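Side-chain contact in cysteine protease (Listeria monocytogenes, PDB 5HU4), which cleaves the C-terminal sorting signal of surface proteins and, through a thioester-linked intermediate, attaches them covalently to the cell wall: residues I7-S11 with V12-L16. Residues are numbered along the deposited sequence; the frame is centred on the assembly and turned at random.
Sequences IAVPS and VDVNL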
loop_
_atom_site.group_PDB
_atom_site.type_symbol
_atom_site.label_atom_id
_atom_site.label_comp_id
_atom_site.label_asym_id
_atom_site.label_seq_id
_atom_site.Cartn_x
_atom_site.Cartn_y
_atom_site.Cartn_z
ATOM N N ILE A 7 5.295 -1.078 4.410
ATOM C CA ILE A 7 4.006 -0.409 4.533
ATOM C C ILE A 7 3.187 -1.095 5.622
ATOM O O ILE A 7 3.225 -2.318 5.762
ATOM C CB ILE A 7 3.222 -0.407 3.199
ATOM C CG1 ILE A 7 1.879 0.309 3.370
ATOM C CG2 ILE A 7 3.019 -1.824 2.680
ATOM C CD1 ILE A 7 0.981 0.218 2.170
ATOM N N ALA A 8 2.460 -0.309 6.406
ATOM C CA ALA A 8 1.677 -0.868 7.497
ATOM C C ALA A 8 0.308 -0.212 7.628
ATOM O O ALA A 8 0.185 1.013 7.596
ATOM C CB ALA A 8 2.440 -0.747 8.801
ATOM N N VAL A 9 -0.718 -1.045 7.766
ATOM C CA VAL A 9 -2.064 -0.578 8.073
ATOM C C VAL A 9 -2.564 -1.308 9.318
ATOM O O VAL A 9 -3.187 -2.364 9.215
ATOM C CB VAL A 9 -3.041 -0.809 6.906
ATOM C CG1 VAL A 9 -4.293 0.023 7.106
ATOM C CG2 VAL A 9 -2.384 -0.459 5.579
ATOM N N PRO A 10 -2.284 -0.741 10.501
ATOM C CA PRO A 10 -2.536 -1.382 11.798
ATOM C C PRO A 10 -4.010 -1.669 12.094
ATOM O O PRO A 10 -4.301 -2.550 12.904
ATOM C CB PRO A 10 -1.976 -0.366 12.802
ATOM C CG PRO A 10 -1.991 0.938 12.078
ATOM C CD PRO A 10 -1.688 0.598 10.655
ATOM N N SER A 11 -4.924 -0.945 11.454
ATOM C CA SER A 11 -6.349 -1.143 11.706
ATOM C C SER A 11 -6.838 -2.476 11.144
ATOM O O SER A 11 -7.838 -3.026 11.609
ATOM C CB SER A 11 -7.167 0.006 11.114
ATOM O OG SER A 11 -7.242 -0.095 9.703
ATOM N N VAL A 12 -6.128 -2.990 10.144
ATOM C CA VAL A 12 -6.485 -4.262 9.525
ATOM C C VAL A 12 -5.328 -5.255 9.584
ATOM O O VAL A 12 -5.305 -6.240 8.846
ATOM C CB VAL A 12 -6.917 -4.073 8.059
ATOM C CG1 VAL A 12 -8.254 -3.351 7.988
ATOM C CG2 VAL A 12 -5.851 -3.315 7.287
ATOM N N ASP A 13 -4.370 -4.978 10.464
ATOM C CA ASP A 13 -3.236 -5.866 10.721
ATOM C C ASP A 13 -2.415 -6.173 9.469
ATOM O O ASP A 13 -2.032 -7.318 9.232
ATOM C CB ASP A 13 -3.721 -7.174 11.355
ATOM C CG ASP A 13 -2.725 -7.742 12.346
ATOM O OD1 ASP A 13 -1.832 -6.991 12.789
ATOM O OD2 ASP A 13 -2.837 -8.940 12.683
ATOM N N VAL A 14 -2.149 -5.143 8.671
ATOM C CA VAL A 14 -1.278 -5.282 7.511
ATOM C C VAL A 14 0.107 -4.732 7.828
ATOM O O VAL A 14 0.248 -3.575 8.219
ATOM C CB VAL A 14 -1.846 -4.556 6.273
ATOM C CG1 VAL A 14 -0.808 -4.500 5.162
ATOM C CG2 VAL A 14 -3.113 -5.243 5.791
ATOM N N ASN A 15 1.123 -5.574 7.673
ATOM C CA ASN A 15 2.508 -5.172 7.886
ATOM C C ASN A 15 3.408 -5.906 6.903
ATOM O O ASN A 15 3.776 -7.057 7.128
ATOM C CB ASN A 15 2.940 -5.453 9.327
ATOM C CG ASN A 15 4.335 -4.935 9.632
ATOM O OD1 ASN A 15 4.916 -4.178 8.853
ATOM N ND2 ASN A 15 4.879 -5.344 10.771
ATOM N N LEU A 16 3.756 -5.236 5.809
ATOM C CA LEU A 16 4.432 -5.901 4.700
ATOM C C LEU A 16 5.692 -5.178 4.242
ATOM O O LEU A 16 5.906 -4.009 4.560
ATOM C CB LEU A 16 3.472 -6.039 3.516
ATOM C CG LEU A 16 2.134 -6.727 3.793
ATOM C CD1 LEU A 16 1.208 -6.571 2.600
ATOM C CD2 LEU A 16 2.340 -8.196 4.128
#
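V9 and V14 pair across an antiparallel beta hairpin, the first of the sortase fold, whose turn carries a G1 beta bulge: D13 and V14 both lie opposite V9, and D13 has a positive phi of 57°. Near the turn the main acceptor is V9 O. It receives V12 N at 3.1 Å and V14 N at 3.0 Å, from opposite faces of its carbonyl plane and 43° and 49° out of it, so neither donor follows a lone pair. D13 N turns instead to P10 O, a weak bond. V14 O takes V9 N at 2.7 Å and also a CA-H...O contact from A8 CA. Farther along, I7 N bonds to L16 O and L16 N to I7 O, 3.0 Å each.

The side chains of I7, V9, V14 and L16 share one sheet face, where I71 of strand 70-74 touches I7 and V9. V9 and V14 run side by side, CB to CB 4.0 Å. V12 joins them from the turn; its CG2, set between backbone N and carbonyl carbon, lies 3.7 Å from V9 CG1. A8 and N15 occupy the other face, N15 ND2 making a weak hydrogen bond to P143 O. S11 OG bonds weakly to D69 OD2.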